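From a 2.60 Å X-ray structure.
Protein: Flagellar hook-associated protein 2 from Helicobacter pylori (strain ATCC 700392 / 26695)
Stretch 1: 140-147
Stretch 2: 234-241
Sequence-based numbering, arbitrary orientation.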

ATOM      1  N   ALA A 140       1.043  15.705  27.000  1.00 76.26           N
ATOM      2  CA  ALA A 140      -0.178  16.385  26.582  1.00 73.92           C
ATOM      3  C   ALA A 140       0.108  17.071  25.276  1.00 69.95           C
ATOM      4  O   ALA A 140       1.223  17.570  25.065  1.00 70.33           O
ATOM      5  CB  ALA A 140      -0.615  17.429  27.633  1.00 76.43           C
ATOM      6  N   LEU A 141      -0.889  17.083  24.400  1.00 66.55           N
ATOM      7  CA  LEU A 141      -0.849  17.971  23.251  1.00 63.54           C
ATOM      8  C   LEU A 141      -2.181  18.697  22.996  1.00 62.39           C
ATOM      9  O   LEU A 141      -3.281  18.164  23.181  1.00 62.25           O
ATOM     10  CB  LEU A 141      -0.339  17.252  21.983  1.00 60.92           C
ATOM     11  CG  LEU A 141      -0.820  15.864  21.561  1.00 59.88           C
ATOM     12  CD1 LEU A 141      -2.323  15.748  21.626  1.00 58.93           C
ATOM     13  CD2 LEU A 141      -0.292  15.528  20.153  1.00 56.64           C
ATOM     14  N   SER A 142      -2.047  19.964  22.632  1.00 61.63           N
ATOM     15  CA  SER A 142      -3.148  20.721  22.109  1.00 60.16           C
ATOM     16  C   SER A 142      -2.899  20.886  20.611  1.00 55.96           C
ATOM     17  O   SER A 142      -1.873  21.427  20.204  1.00 55.87           O
ATOM     18  CB  SER A 142      -3.296  22.081  22.827  1.00 62.33           C
ATOM     19  OG  SER A 142      -4.663  22.519  22.732  1.00 62.80           O
ATOM     20  N   LEU A 143      -3.832  20.413  19.800  1.00 52.83           N
ATOM     21  CA  LEU A 143      -3.743  20.598  18.355  1.00 49.77           C
ATOM     22  C   LEU A 143      -4.708  21.674  17.882  1.00 48.47           C
ATOM     23  O   LEU A 143      -5.884  21.416  17.637  1.00 48.65           O
ATOM     24  CB  LEU A 143      -3.973  19.271  17.602  1.00 47.87           C
ATOM     25  CG  LEU A 143      -2.880  18.206  17.829  1.00 48.57           C
ATOM     26  CD1 LEU A 143      -3.010  17.085  16.821  1.00 48.78           C
ATOM     27  CD2 LEU A 143      -1.492  18.776  17.751  1.00 47.93           C
ATOM     28  N   GLY A 144      -4.202  22.884  17.727  1.00 47.61           N
ATOM     29  CA  GLY A 144      -5.029  23.963  17.244  1.00 47.44           C
ATOM     30  C   GLY A 144      -4.495  24.652  16.020  1.00 45.84           C
ATOM     31  O   GLY A 144      -4.186  24.017  15.033  1.00 45.40           O
ATOM     32  N   VAL A 145      -4.410  25.968  16.101  1.00 46.92           N
ATOM     33  CA  VAL A 145      -4.091  26.826  14.989  1.00 45.87           C
ATOM     34  C   VAL A 145      -2.988  27.747  15.481  1.00 47.80           C
ATOM     35  O   VAL A 145      -3.040  28.271  16.571  1.00 49.16           O
ATOM     36  CB  VAL A 145      -5.351  27.607  14.540  1.00 46.41           C
ATOM     37  CG1 VAL A 145      -5.042  28.678  13.517  1.00 45.52           C
ATOM     38  CG2 VAL A 145      -6.359  26.651  13.989  1.00 45.23           C
ATOM     39  N   ASP A 146      -1.984  27.910  14.642  1.00 48.42           N
ATOM     40  CA  ASP A 146      -0.740  28.614  14.957  1.00 50.39           C
ATOM     41  C   ASP A 146      -1.015  30.108  14.808  1.00 52.87           C
ATOM     42  O   ASP A 146      -2.064  30.483  14.286  1.00 52.59           O
ATOM     43  CB  ASP A 146       0.356  28.147  13.980  1.00 49.01           C
ATOM     44  N   GLY A 147      -0.091  30.954  15.258  1.00 55.52           N
ATOM     45  CA  GLY A 147      -0.267  32.425  15.163  1.00 58.45           C
ATOM     46  C   GLY A 147      -0.344  33.010  13.748  1.00 59.01           C
ATOM     47  O   GLY A 147      -0.613  34.207  13.574  1.00 60.77           O
ATOM     48  N   GLY A 234       2.038  20.770   9.153  1.00 49.65           N
ATOM     49  CA  GLY A 234       1.832  21.584  10.309  1.00 50.37           C
ATOM     50  C   GLY A 234       3.042  21.673  11.218  1.00 52.17           C
ATOM     51  O   GLY A 234       3.915  20.806  11.224  1.00 52.92           O
ATOM     52  N   SER A 235       3.057  22.746  11.996  1.00 53.39           N
ATOM     53  CA  SER A 235       4.096  23.010  12.956  1.00 55.44           C
ATOM     54  C   SER A 235       4.216  21.895  13.967  1.00 55.06           C
ATOM     55  O   SER A 235       5.308  21.668  14.490  1.00 58.37           O
ATOM     56  CB  SER A 235       3.870  24.361  13.662  1.00 57.34           C
ATOM     57  OG  SER A 235       2.676  24.382  14.413  1.00 57.29           O
ATOM     58  N   LYS A 236       3.140  21.160  14.221  1.00 52.35           N
ATOM     59  CA  LYS A 236       3.224  20.026  15.149  1.00 51.98           C
ATOM     60  C   LYS A 236       3.169  18.601  14.566  1.00 50.04           C
ATOM     61  O   LYS A 236       2.958  17.659  15.323  1.00 50.36           O
ATOM     62  CB  LYS A 236       2.166  20.183  16.232  1.00 52.33           C
ATOM     63  CG  LYS A 236       2.325  21.450  17.011  1.00 53.91           C
ATOM     64  CD  LYS A 236       1.392  21.498  18.201  1.00 54.72           C
ATOM     65  CE  LYS A 236       1.686  22.733  19.058  1.00 56.17           C
ATOM     66  NZ  LYS A 236       0.629  22.960  20.072  1.00 56.81           N
ATOM     67  N   ALA A 237       3.401  18.400  13.271  1.00 48.64           N
ATOM     68  CA  ALA A 237       3.493  17.006  12.773  1.00 48.17           C
ATOM     69  C   ALA A 237       4.467  16.169  13.616  1.00 50.09           C
ATOM     70  O   ALA A 237       4.142  15.047  13.989  1.00 51.13           O
ATOM     71  CB  ALA A 237       3.879  16.922  11.301  1.00 47.17           C
ATOM     72  N   LYS A 238       5.642  16.714  13.926  1.00 51.73           N
ATOM     73  CA  LYS A 238       6.678  15.952  14.647  1.00 54.16           C
ATOM     74  C   LYS A 238       6.148  15.386  15.980  1.00 55.18           C
ATOM     75  O   LYS A 238       6.533  14.289  16.385  1.00 55.73           O
ATOM     76  CB  LYS A 238       7.948  16.781  14.849  1.00 55.49           C
ATOM     77  N   GLU A 239       5.225  16.107  16.616  1.00 55.13           N
ATOM     78  CA  GLU A 239       4.730  15.707  17.925  1.00 57.27           C
ATOM     79  C   GLU A 239       3.944  14.414  17.876  1.00 56.23           C
ATOM     80  O   GLU A 239       3.793  13.746  18.885  1.00 58.15           O
ATOM     81  CB  GLU A 239       3.880  16.808  18.557  1.00 57.66           C
ATOM     82  CG  GLU A 239       4.692  17.858  19.274  1.00 62.48           C
ATOM     83  CD  GLU A 239       3.840  18.882  20.022  1.00 67.14           C
ATOM     84  OE1 GLU A 239       2.904  18.497  20.786  1.00 69.13           O
ATOM     85  OE2 GLU A 239       4.130  20.089  19.848  1.00 70.63           O
ATOM     86  N   LEU A 240       3.417  14.075  16.716  1.00 54.08           N
ATOM     87  CA  LEU A 240       2.689  12.815  16.556  1.00 53.54           C
ATOM     88  C   LEU A 240       3.619  11.701  16.212  1.00 54.27           C
ATOM     89  O   LEU A 240       3.266  10.538  16.346  1.00 55.29           O
ATOM     90  CB  LEU A 240       1.633  12.913  15.460  1.00 50.68           C
ATOM     91  CG  LEU A 240       0.578  13.974  15.710  1.00 50.32           C
ATOM     92  CD1 LEU A 240      -0.583  13.806  14.722  1.00 49.79           C
ATOM     93  CD2 LEU A 240       0.081  13.916  17.148  1.00 52.36           C
ATOM     94  N   GLY A 241       4.795  12.048  15.728  1.00 54.60           N
ATOM     95  CA  GLY A 241       5.806  11.042  15.462  1.00 56.30           C
ATOM     96  C   GLY A 241       5.892  10.507  14.052  1.00 54.65           C
ATOM     97  O   GLY A 241       6.355   9.411  13.872  1.00 55.35           O
TER

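Two main interactions join these stretches, a small leucine cluster and a single hydrogen bond made by a long lysine side chain; the contact buries 287 Å², counting both sides. The contact is long-range in sequence, since no two touching residues are fewer than 89 positions apart.

The apolar part is built from Leu141 and Leu143, alternate residues of the strand 141-143, and Leu240 from the second stretch. Leu141 points its CA-to-CB bond toward the other stretch, and its CD2 lies 3.4 Å from CD2 of Leu240, a tight methyl-to-methyl contact. Leu143 and Leu240 both leave the backbone sideways, yet the ends of their side chains come nearer to the opposing stretch. CD1 of Leu143 is 4.4 Å from CD2 of Leu240, so this one methyl of Leu240 meets both strand leucines. All three residues are buried, and leucine suits such places: its branched end fills space with methyl groups and leaves no polar atom without a partner.

The polar link comes from Lys236. Its CA-to-CB bond points toward the strand, and with chi1 m and chi2 to chi4 all t the chain is extended beyond CB. This reach carries NZ to the backbone of Ser142, where Lys236 NZ donates a hydrogen bond of 2.9 Å to Ser142 O. Because the acceptor is a carbonyl, the bond does not depend on the serine side chain, whose CA-to-CB bond points sideways. Lysine serves here in two ways: the ammonium group supplies the donor, while the aliphatic stem packs against leucine, with Lys236 CD 4.0 Å from Leu143 CD2. NZ is also hydrogen-bonded elsewhere in the structure.

Looser contacts extend the interface. The CA-to-CB bond of Glu239 points toward the other stretch, and OE1 lies 3.7 Å from CB of Leu141; this is van der Waals packing, and the exposed setting suits a carboxylate. Farther along, Ser235 OG lies 4.4 Å from Asp146 CB, a distant approach by a small polar residue at an exposed position. The Asp146 carboxylate is not modelled, so its part in the contact remains open.

A type I turn runs from Gly234 to Ala237, with Ala237 N bonded to Gly234 O at 3.2 Å, and places Ser235 and Lys236 at its two central positions. Gly234 has a phi of 123°, where a CB would jam against the preceding carbonyl oxygen, so glycine fits there for local backbone reasons.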